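Local atomic coordinates of ofchtiv-allosamidin (Ostrinia furnacalis, PDB entry 6JMB), a protein that probably hydrolyses chitin as a group IV insect chitinase of glycoside hydrolase family 18, with the inhibitor allosamidin bound here in its substrate cleft. Residues 36-41 with 62-66; 9-14 with 345-349; 182-186 with 237-242. One frame throughout, in Å; residues are numbered along the deposited sequence.

Interaction 1. Residues 36-41 with 62-66. With AMI (allosamizoline), chain C.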
loop_
_atom_site.group_PDB
_atom_site.type_symbol
_atom_site.label_atom_id
_atom_site.label_comp_id
_atom_site.label_asym_id
_atom_site.label_seq_id
_atom_site.Cartn_x
_atom_site.Cartn_y
_atom_site.Cartn_z
ATOM N N LEU A 36 10.222 6.312 4.281
ATOM C CA LEU A 36 9.086 6.262 5.193
ATOM C C LEU A 36 8.092 7.325 4.757
ATOM O O LEU A 36 8.479 8.474 4.516
ATOM C CB LEU A 36 9.536 6.485 6.645
ATOM C CG LEU A 36 9.713 5.177 7.428
ATOM C CD1 LEU A 36 10.690 5.331 8.587
ATOM C CD2 LEU A 36 8.349 4.715 7.939
ATOM N N VAL A 37 6.823 6.943 4.622
ATOM C CA VAL A 37 5.818 7.794 3.990
ATOM C C VAL A 37 4.690 8.079 4.977
ATOM O O VAL A 37 4.062 7.151 5.500
ATOM C CB VAL A 37 5.276 7.169 2.695
ATOM C CG1 VAL A 37 4.418 8.178 1.961
ATOM C CG2 VAL A 37 6.428 6.695 1.807
ATOM N N TYR A 38 4.421 9.367 5.211
ATOM C CA TYR A 38 3.378 9.821 6.128
ATOM C C TYR A 38 2.046 9.859 5.384
ATOM O O TYR A 38 1.846 10.696 4.498
ATOM C CB TYR A 38 3.749 11.220 6.616
ATOM C CG TYR A 38 2.945 11.770 7.781
ATOM C CD1 TYR A 38 1.643 12.251 7.618
ATOM C CD2 TYR A 38 3.519 11.853 9.037
ATOM C CE1 TYR A 38 0.924 12.760 8.701
ATOM C CE2 TYR A 38 2.816 12.367 10.119
ATOM C CZ TYR A 38 1.528 12.816 9.944
ATOM O OH TYR A 38 0.847 13.318 11.030
ATOM N N ALA A 39 1.120 8.981 5.750
ATOM C CA ALA A 39 -0.195 8.938 5.118
ATOM C C ALA A 39 -1.226 9.470 6.104
ATOM O O ALA A 39 -1.260 9.014 7.249
ATOM C CB ALA A 39 -0.549 7.492 4.760
ATOM N N PHE A 40 -2.075 10.422 5.692
ATOM C CA PHE A 40 -2.133 11.087 4.388
ATOM C C PHE A 40 -2.375 12.575 4.619
ATOM O O PHE A 40 -2.991 12.962 5.630
ATOM C CB PHE A 40 -3.348 10.609 3.585
ATOM C CG PHE A 40 -3.204 9.242 2.993
ATOM C CD1 PHE A 40 -2.348 9.026 1.938
ATOM C CD2 PHE A 40 -3.966 8.184 3.465
ATOM C CE1 PHE A 40 -2.223 7.767 1.375
ATOM C CE2 PHE A 40 -3.851 6.919 2.909
ATOM C CZ PHE A 40 -2.974 6.712 1.861
ATOM N N ILE A 41 -1.942 13.397 3.674
ATOM C CA ILE A 41 -2.481 14.734 3.507
ATOM C C ILE A 41 -3.505 14.706 2.379
ATOM O O ILE A 41 -3.656 13.712 1.669
ATOM C CB ILE A 41 -1.384 15.799 3.259
ATOM C CG1 ILE A 41 -0.638 15.525 1.948
ATOM C CG2 ILE A 41 -0.435 15.877 4.451
ATOM C CD1 ILE A 41 0.289 16.667 1.529
ATOM N N ASN A 62 3.150 16.181 14.752
ATOM C CA ASN A 62 3.376 14.826 14.252
ATOM C C ASN A 62 4.169 14.809 12.947
ATOM O O ASN A 62 5.015 13.928 12.757
ATOM C CB ASN A 62 2.055 14.075 14.114
ATOM C CG ASN A 62 2.201 12.591 14.380
ATOM O OD1 ASN A 62 2.787 12.185 15.383
ATOM N ND2 ASN A 62 1.661 11.774 13.486
ATOM N N PHE A 63 3.904 15.751 12.028
ATOM C CA PHE A 63 4.709 15.841 10.810
ATOM C C PHE A 63 6.187 15.919 11.165
ATOM O O PHE A 63 7.018 15.189 10.611
ATOM C CB PHE A 63 4.374 17.120 10.035
ATOM C CG PHE A 63 3.076 17.108 9.243
ATOM C CD1 PHE A 63 2.567 15.973 8.620
ATOM C CD2 PHE A 63 2.397 18.304 9.078
ATOM C CE1 PHE A 63 1.380 16.050 7.869
ATOM C CE2 PHE A 63 1.223 18.383 8.341
ATOM C CZ PHE A 63 0.713 17.263 7.733
ATOM N N LYS A 64 6.529 16.831 12.083
ATOM C CA LYS A 64 7.926 17.074 12.415
ATOM C C LYS A 64 8.528 15.929 13.222
ATOM O O LYS A 64 9.707 15.610 13.046
ATOM C CB LYS A 64 8.048 18.402 13.163
ATOM C CG LYS A 64 9.475 18.821 13.473
ATOM C CD LYS A 64 10.263 19.104 12.202
ATOM C CE LYS A 64 11.586 19.783 12.523
ATOM N NZ LYS A 64 12.557 19.679 11.404
ATOM N N GLN A 65 7.746 15.290 14.095
ATOM C CA GLN A 65 8.265 14.118 14.793
ATOM C C GLN A 65 8.627 13.027 13.797
ATOM O O GLN A 65 9.663 12.364 13.931
ATOM C CB GLN A 65 7.234 13.593 15.785
ATOM C CG GLN A 65 7.053 14.458 17.014
ATOM C CD GLN A 65 6.032 13.874 17.964
ATOM O OE1 GLN A 65 5.114 14.564 18.409
ATOM N NE2 GLN A 65 6.179 12.588 18.271
ATOM N N PHE A 66 7.791 12.857 12.769
ATOM C CA PHE A 66 8.027 11.851 11.741
ATOM C C PHE A 66 9.302 12.145 10.963
ATOM O O PHE A 66 10.156 11.268 10.797
ATOM C CB PHE A 66 6.808 11.810 10.818
ATOM C CG PHE A 66 6.853 10.737 9.761
ATOM C CD1 PHE A 66 6.418 9.446 10.036
ATOM C CD2 PHE A 66 7.290 11.033 8.482
ATOM C CE1 PHE A 66 6.432 8.468 9.051
ATOM C CE2 PHE A 66 7.314 10.054 7.493
ATOM C CZ PHE A 66 6.878 8.775 7.783
HETATM C C1 AMI C . -3.878 1.568 -0.008
HETATM C C2 AMI C . -4.326 3.082 -0.100
HETATM C C3 AMI C . -4.828 3.383 1.223
HETATM C C4 AMI C . -5.430 2.014 1.744
HETATM C C5 AMI C . -4.357 1.097 1.392
HETATM C C6 AMI C . -4.805 -0.411 1.387
HETATM C C7 AMI C . -2.136 2.900 -0.350
HETATM C C8 AMI C . -0.437 4.691 -0.972
HETATM C C9 AMI C . 0.338 2.288 -0.536
HETATM N N2 AMI C . -3.248 3.752 -0.415
HETATM N N7 AMI C . -0.749 3.299 -0.621
HETATM O O3 AMI C . -5.777 4.448 1.173
HETATM O O4 AMI C . -5.618 1.936 3.151
HETATM O O6 AMI C . -5.932 -0.542 0.545
HETATM O O7 AMI C . -2.433 1.610 -0.023
#

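Interaction 2. Residues 9-14 with 345-349. With AMI (allosamizoline), chain C; NAA (2-acetamido-2-deoxy-beta-D-allopyranose), chain B; NAA (2-acetamido-2-deoxy-beta-D-allopyranose), chain D.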
loop_
_atom_site.group_PDB
_atom_site.type_symbol
_atom_site.label_atom_id
_atom_site.label_comp_id
_atom_site.label_asym_id
_atom_site.label_seq_id
_atom_site.Cartn_x
_atom_site.Cartn_y
_atom_site.Cartn_z
ATOM N N TYR A 9 4.912 2.670 4.380
ATOM C CA TYR A 9 3.830 3.612 4.644
ATOM C C TYR A 9 3.389 3.517 6.096
ATOM O O TYR A 9 3.326 2.424 6.672
ATOM C CB TYR A 9 2.630 3.317 3.751
ATOM C CG TYR A 9 2.782 3.816 2.343
ATOM C CD1 TYR A 9 3.424 3.058 1.377
ATOM C CD2 TYR A 9 2.273 5.055 1.978
ATOM C CE1 TYR A 9 3.551 3.527 0.090
ATOM C CE2 TYR A 9 2.397 5.530 0.688
ATOM C CZ TYR A 9 3.025 4.752 -0.255
ATOM O OH TYR A 9 3.148 5.197 -1.558
ATOM N N TYR A 10 3.068 4.668 6.684
ATOM C CA TYR A 10 2.551 4.746 8.045
ATOM C C TYR A 10 1.166 5.380 7.994
ATOM O O TYR A 10 1.024 6.555 7.628
ATOM C CB TYR A 10 3.497 5.565 8.918
ATOM C CG TYR A 10 3.015 5.838 10.330
ATOM C CD1 TYR A 10 2.220 4.926 11.023
ATOM C CD2 TYR A 10 3.354 7.017 10.966
ATOM C CE1 TYR A 10 1.783 5.193 12.323
ATOM C CE2 TYR A 10 2.938 7.282 12.257
ATOM C CZ TYR A 10 2.155 6.375 12.925
ATOM O OH TYR A 10 1.741 6.661 14.210
ATOM N N GLY A 11 0.147 4.593 8.340
ATOM C CA GLY A 11 -1.201 5.111 8.515
ATOM C C GLY A 11 -1.297 5.849 9.836
ATOM O O GLY A 11 -1.482 5.230 10.891
ATOM N N THR A 12 -1.148 7.175 9.788
ATOM C CA THR A 12 -0.867 7.958 10.989
ATOM C C THR A 12 -2.021 7.971 11.985
ATOM O O THR A 12 -1.795 8.270 13.165
ATOM C CB THR A 12 -0.448 9.383 10.608
ATOM O OG1 THR A 12 -1.476 9.989 9.817
ATOM C CG2 THR A 12 0.861 9.362 9.812
ATOM N N TRP A 13 -3.241 7.644 11.551
ATOM C CA TRP A 13 -4.378 7.559 12.459
ATOM C C TRP A 13 -4.255 6.399 13.440
ATOM O O TRP A 13 -5.067 6.302 14.369
ATOM C CB TRP A 13 -5.684 7.448 11.655
ATOM C CG TRP A 13 -5.644 6.362 10.627
ATOM C CD1 TRP A 13 -6.042 5.071 10.792
ATOM C CD2 TRP A 13 -5.165 6.467 9.277
ATOM N NE1 TRP A 13 -5.846 4.363 9.629
ATOM C CE2 TRP A 13 -5.304 5.198 8.688
ATOM C CE3 TRP A 13 -4.634 7.514 8.514
ATOM C CZ2 TRP A 13 -4.932 4.943 7.369
ATOM C CZ3 TRP A 13 -4.262 7.258 7.203
ATOM C CH2 TRP A 13 -4.414 5.982 6.646
ATOM N N ALA A 14 -3.258 5.523 13.274
ATOM C CA ALA A 14 -3.064 4.432 14.225
ATOM C C ALA A 14 -2.678 4.923 15.611
ATOM O O ALA A 14 -2.727 4.140 16.571
ATOM C CB ALA A 14 -2.006 3.461 13.693
ATOM N N TRP A 345 2.071 -1.595 2.790
ATOM C CA TRP A 345 0.963 -0.973 3.502
ATOM C C TRP A 345 0.543 -1.959 4.581
ATOM O O TRP A 345 0.010 -3.028 4.257
ATOM C CB TRP A 345 -0.225 -0.705 2.574
ATOM C CG TRP A 345 -1.267 0.043 3.328
ATOM C CD1 TRP A 345 -2.276 -0.487 4.096
ATOM C CD2 TRP A 345 -1.350 1.463 3.477
ATOM N NE1 TRP A 345 -2.996 0.530 4.693
ATOM C CE2 TRP A 345 -2.444 1.731 4.332
ATOM C CE3 TRP A 345 -0.613 2.535 2.967
ATOM C CZ2 TRP A 345 -2.814 3.029 4.683
ATOM C CZ3 TRP A 345 -0.984 3.822 3.315
ATOM C CH2 TRP A 345 -2.076 4.056 4.162
ATOM N N SER A 346 0.793 -1.640 5.859
ATOM C CA SER A 346 1.475 -0.450 6.358
ATOM C C SER A 346 2.142 -0.881 7.666
ATOM O O SER A 346 1.792 -1.917 8.244
ATOM C CB SER A 346 0.476 0.681 6.622
ATOM O OG SER A 346 -0.653 0.209 7.340
ATOM N N ILE A 347 3.095 -0.072 8.134
ATOM C CA ILE A 347 4.011 -0.524 9.178
ATOM C C ILE A 347 3.287 -0.785 10.494
ATOM O O ILE A 347 3.696 -1.659 11.274
ATOM C CB ILE A 347 5.178 0.474 9.318
ATOM C CG1 ILE A 347 6.290 -0.101 10.204
ATOM C CG2 ILE A 347 4.684 1.830 9.823
ATOM C CD1 ILE A 347 7.570 0.740 10.196
ATOM N N GLU A 348 2.198 -0.060 10.757
ATOM C CA GLU A 348 1.552 -0.105 12.058
ATOM C C GLU A 348 0.797 -1.401 12.320
ATOM O O GLU A 348 0.305 -1.582 13.441
ATOM C CB GLU A 348 0.636 1.105 12.237
ATOM C CG GLU A 348 -0.597 1.081 11.354
ATOM C CD GLU A 348 -0.384 1.727 10.002
ATOM O OE1 GLU A 348 0.762 2.100 9.665
ATOM O OE2 GLU A 348 -1.378 1.856 9.256
ATOM N N THR A 349 0.692 -2.307 11.342
ATOM C CA THR A 349 0.072 -3.607 11.592
ATOM C C THR A 349 1.031 -4.778 11.420
ATOM O O THR A 349 0.581 -5.929 11.402
ATOM C CB THR A 349 -1.212 -3.823 10.783
ATOM O OG1 THR A 349 -0.910 -3.805 9.385
ATOM C CG2 THR A 349 -2.246 -2.744 11.098
HETATM C C1 AMI C . -3.878 1.568 -0.008
HETATM C C2 AMI C . -4.326 3.082 -0.100
HETATM C C3 AMI C . -4.828 3.383 1.223
HETATM C C4 AMI C . -5.430 2.014 1.744
HETATM C C5 AMI C . -4.357 1.097 1.392
HETATM C C6 AMI C . -4.805 -0.411 1.387
HETATM C C7 AMI C . -2.136 2.900 -0.350
HETATM C C8 AMI C . -0.437 4.691 -0.972
HETATM C C9 AMI C . 0.338 2.288 -0.536
HETATM N N2 AMI C . -3.248 3.752 -0.415
HETATM N N7 AMI C . -0.749 3.299 -0.621
HETATM O O3 AMI C . -5.777 4.448 1.173
HETATM O O4 AMI C . -5.618 1.936 3.151
HETATM O O6 AMI C . -5.932 -0.542 0.545
HETATM O O7 AMI C . -2.433 1.610 -0.023
HETATM C C1 NAA B . -9.518 4.545 7.449
HETATM C C2 NAA B . -10.087 5.808 8.080
HETATM C C3 NAA B . -10.538 5.555 9.492
HETATM C C4 NAA B . -11.490 4.413 9.610
HETATM C C5 NAA B . -10.895 3.167 8.945
HETATM C C6 NAA B . -11.872 2.056 8.821
HETATM C C7 NAA B . -8.933 7.895 7.080
HETATM C C8 NAA B . -7.787 8.920 7.123
HETATM N N2 NAA B . -8.992 6.811 8.112
HETATM O O3 NAA B . -9.366 5.166 10.240
HETATM O O4 NAA B . -11.646 4.124 11.007
HETATM O O5 NAA B . -10.501 3.435 7.542
HETATM O O6 NAA B . -11.423 1.290 7.687
HETATM O O7 NAA B . -9.790 7.962 6.221
HETATM C C1 NAA D . -6.830 2.465 3.590
HETATM C C2 NAA D . -7.150 1.913 4.970
HETATM C C3 NAA D . -8.334 2.562 5.581
HETATM C C4 NAA D . -8.156 4.068 5.634
HETATM C C5 NAA D . -7.866 4.589 4.234
HETATM C C6 NAA D . -7.615 6.066 4.196
HETATM C C7 NAA D . -6.404 -0.513 5.313
HETATM C C8 NAA D . -6.627 -2.001 5.024
HETATM N N2 NAA D . -7.373 0.447 4.729
HETATM O O3 NAA D . -9.500 2.207 4.776
HETATM O O4 NAA D . -9.334 4.745 6.115
HETATM O O5 NAA D . -6.659 3.936 3.730
HETATM O O6 NAA D . -7.443 6.432 2.844
HETATM O O7 NAA D . -5.516 -0.135 5.978
#

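Interaction 3. Residues 182-186 with 237-242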
loop_
_atom_site.group_PDB
_atom_site.type_symbol
_atom_site.label_atom_id
_atom_site.label_comp_id
_atom_site.label_asym_id
_atom_site.label_seq_id
_atom_site.Cartn_x
_atom_site.Cartn_y
_atom_site.Cartn_z
ATOM N N ALA A 182 6.056 6.885 -15.398
ATOM C CA ALA A 182 7.383 6.458 -14.968
ATOM C C ALA A 182 8.436 7.535 -15.207
ATOM O O ALA A 182 9.361 7.688 -14.397
ATOM C CB ALA A 182 7.783 5.164 -15.679
ATOM N N LYS A 183 8.287 8.310 -16.288
ATOM C CA LYS A 183 9.324 9.246 -16.713
ATOM C C LYS A 183 9.663 10.258 -15.627
ATOM O O LYS A 183 10.834 10.614 -15.445
ATOM C CB LYS A 183 8.853 9.968 -17.977
ATOM C CG LYS A 183 9.750 11.089 -18.461
ATOM C CD LYS A 183 9.294 11.534 -19.843
ATOM C CE LYS A 183 10.225 12.570 -20.442
ATOM N NZ LYS A 183 9.716 13.046 -21.761
ATOM N N TYR A 184 8.655 10.727 -14.891
ATOM C CA TYR A 184 8.794 11.867 -13.995
ATOM C C TYR A 184 9.015 11.486 -12.543
ATOM O O TYR A 184 9.320 12.366 -11.729
ATOM C CB TYR A 184 7.536 12.733 -14.074
ATOM C CG TYR A 184 7.336 13.279 -15.449
ATOM C CD1 TYR A 184 8.295 14.092 -16.018
ATOM C CD2 TYR A 184 6.217 12.954 -16.193
ATOM C CE1 TYR A 184 8.135 14.593 -17.273
ATOM C CE2 TYR A 184 6.048 13.445 -17.464
ATOM C CZ TYR A 184 7.017 14.267 -17.999
ATOM O OH TYR A 184 6.874 14.777 -19.271
ATOM N N VAL A 185 8.863 10.219 -12.194
ATOM C CA VAL A 185 8.897 9.809 -10.797
ATOM C C VAL A 185 10.213 9.112 -10.489
ATOM O O VAL A 185 10.867 8.538 -11.370
ATOM C CB VAL A 185 7.695 8.924 -10.408
ATOM C CG1 VAL A 185 6.388 9.675 -10.650
ATOM C CG2 VAL A 185 7.715 7.603 -11.181
ATOM N N ASP A 186 10.598 9.169 -9.216
ATOM C CA ASP A 186 11.739 8.389 -8.756
ATOM C C ASP A 186 11.426 6.899 -8.756
ATOM O O ASP A 186 12.290 6.077 -9.081
ATOM C CB ASP A 186 12.163 8.877 -7.377
ATOM C CG ASP A 186 12.768 10.257 -7.435
ATOM O OD1 ASP A 186 13.956 10.362 -7.808
ATOM O OD2 ASP A 186 12.056 11.240 -7.159
ATOM N N GLY A 237 6.094 -0.441 -19.831
ATOM C CA GLY A 237 7.115 0.584 -19.901
ATOM C C GLY A 237 7.685 1.075 -18.589
ATOM O O GLY A 237 8.479 2.019 -18.585
ATOM N N CYS A 238 7.304 0.471 -17.468
ATOM C CA CYS A 238 7.950 0.821 -16.210
ATOM C C CYS A 238 9.256 0.047 -16.088
ATOM O O CYS A 238 9.225 -1.186 -15.998
ATOM C CB CYS A 238 7.063 0.483 -15.026
ATOM S SG CYS A 238 7.762 1.061 -13.460
ATOM N N PRO A 239 10.410 0.708 -16.083
ATOM C CA PRO A 239 11.663 -0.023 -15.933
ATOM C C PRO A 239 11.713 -0.713 -14.575
ATOM O O PRO A 239 11.107 -0.236 -13.599
ATOM C CB PRO A 239 12.734 1.066 -16.053
ATOM C CG PRO A 239 12.041 2.339 -15.749
ATOM C CD PRO A 239 10.610 2.167 -16.156
ATOM N N PRO A 240 12.400 -1.853 -14.487
ATOM C CA PRO A 240 12.463 -2.560 -13.200
ATOM C C PRO A 240 13.036 -1.707 -12.093
ATOM O O PRO A 240 12.611 -1.831 -10.937
ATOM C CB PRO A 240 13.359 -3.774 -13.493
ATOM C CG PRO A 240 13.440 -3.874 -14.964
ATOM C CD PRO A 240 13.183 -2.523 -15.536
ATOM N N GLU A 241 13.978 -0.820 -12.418
ATOM C CA GLU A 241 14.591 0.036 -11.413
ATOM C C GLU A 241 13.648 1.115 -10.900
ATOM O O GLU A 241 14.022 1.852 -9.981
ATOM C CB GLU A 241 15.880 0.647 -11.961
ATOM C CG GLU A 241 15.660 1.641 -13.075
ATOM C CD GLU A 241 15.812 1.034 -14.462
ATOM O OE1 GLU A 241 15.654 -0.202 -14.618
ATOM O OE2 GLU A 241 16.089 1.808 -15.405
ATOM N N LYS A 242 12.441 1.220 -11.455
ATOM C CA LYS A 242 11.429 2.121 -10.927
ATOM C C LYS A 242 10.186 1.403 -10.429
ATOM O O LYS A 242 9.236 2.071 -10.004
ATOM C CB LYS A 242 11.033 3.179 -11.965
ATOM C CG LYS A 242 12.102 4.234 -12.185
ATOM C CD LYS A 242 11.575 5.400 -13.000
ATOM C CE LYS A 242 12.620 6.492 -13.107
ATOM N NZ LYS A 242 12.082 7.660 -13.851
#

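Interaction 1. Residues 36-41 with 62-66
Tyr-38 pushes its ring into the gap between Phe-63 and Phe-66, and the three form an aromatic cluster between a strand of the family 18 TIM barrel and the helix 62-67 outside it. The edge of the tyrosine meets the face of Phe-66 in a T-shaped pair, planes 88° apart, with CD2 of Tyr-38 3.6 Å from CG of Phe-66. Over one face of the tyrosine lies CD1 of Phe-63, and the closest carbons, CE1 of Tyr-38 and CE1 of Phe-63, are 3.4 Å apart. This is the tight part of the contact, and the two phenylalanines probably keep the tyrosine ring from turning. With chi1 at -168° that ring swings to the far side of CB from the amide nitrogen, outward from the strand toward the helix. Flanking it, CG2 of Ile-41 touches CZ of Phe-63 at 3.7 Å, and CB of Leu-36 rests against CZ of Phe-66 at the same distance. By contrast Lys-64, pointing away from the strand, and Gln-65 are exposed to solvent and take no part. On the other face of the strand Phe-40, reached through a cis peptide bond, turns inward, and its CE2 lies 3.6 Å from O3 of the allosamizoline. The polar part lies at the end of the tyrosine, where ND2 of Asn-62 donates to OH of Tyr-38 over 3.0 Å, nearly in its own amide plane. Asp-57 makes a second hydrogen bond to this buried hydroxyl, which thereby ties the cluster to helix 54-59 as well as to 62-66.

Interaction 2. Residues 9-14 with 345-349
The carboxylate of Glu-348 is gripped at both oxygens: Gly-11 N donates to OE1 over 2.9 Å, and the hydroxyl of Ser-346 donates to OE2 over a short 2.6 Å. The two donors reach the carboxylate from opposite faces, the serine more steeply, so the group is clamped between them. The glutamate reaches this place by bending at chi2 (-89°), which turns the carboxylate toward the backbone of Gly-11, while CG packs against CB of Ala-14. Nearby the backbones join directly, Ile-347 N donating to Tyr-9 O over 2.9 Å. These links tie the first strand of the TIM barrel to the turn that follows its last strand, closing the barrel at the end where family 18 enzymes bind sugar. A cis peptide after Trp-345, a feature known from this family, accompanies the turn of its indole into the cleft. One indole face lies under C5 of the allosamizoline, the other over CB of Ser-346. NE1 of Trp-345 donates to O7 of the allopyranose of chain D over 2.9 Å, at an N-H...O angle of 162°. Tyr-9 braces the same indole from the barrel side, its CB 3.4 Å from CE3 of Trp-345, and offers a ring face to C9 of the inhibitor; its hydroxyl is hydrogen-bonded to Asp-122. Farther along the cleft, Trp-13 meets the edge of Trp-345 with CH2 and turns a face to the allopyranose of chain B.

Interaction 3. Residues 182-186 with 237-242
Lys-242 drives its ammonium group between two backbone carbonyls, NZ lying 2.8 Å from O of Ala-182 and 2.9 Å from O of Val-185. The two acceptors are approached differently: the Val-185 carbonyl points almost straight at the nitrogen, with a C=O...N angle of 166°, whereas that of Ala-182 is met from a tilt out of its plane. An extended chain beyond CG carries the methylenes past the carbonyl oxygens, CG 3.6 Å from O of Asp-186 and CE 3.2 Å from O of Val-185. Beside them, CB of Ala-182 makes a looser apolar contact with CD of Pro-239, 4.1 Å away. A second shell holds both partners in place. Lys-242 N bonds to Pro-239 O across the short turn 239-242, and that loop starts at Gly-237, whose positive phi completes a Schellman motif at the end of helix 226-235. On the other side, Asp-186, whose OD1 is 6.9 Å from NZ of Lys-242, makes a salt bridge to Arg-151 instead. The two segments lead into the parallel strands 187-190 and 243-256, so the contact joins neighbouring helix-to-strand loops at the end of the TIM barrel remote from the sugar cleft. The two backbone carbonyls, each with a partially negative oxygen, converge on one amine and would be expected to favour its protonated form, with no carboxylate of the two segments in contact with it.

Overall arrangement
Interactions 1 and 2 are immediate neighbours, their centres 10 Å apart, because strands 35-43 and 5-11 lie side by side in the barrel; backbone bonding between Val-37 and Tyr-10 and the bond from Thr-12 to the carbonyl of Ala-39 join them directly, and both touch the allosamizoline. Interaction 3 sits about 24 and 25 Å from them, centre to centre, with nearest atoms about 11 Å away in each case. Along the chain, interaction 2 runs from the first strand of the barrel to the loop after its last and encloses the other two, which follow in series. Thus one barrel is closed and lined at its sugar-binding end, packed outward against a helix, and fastened between loops at its other end.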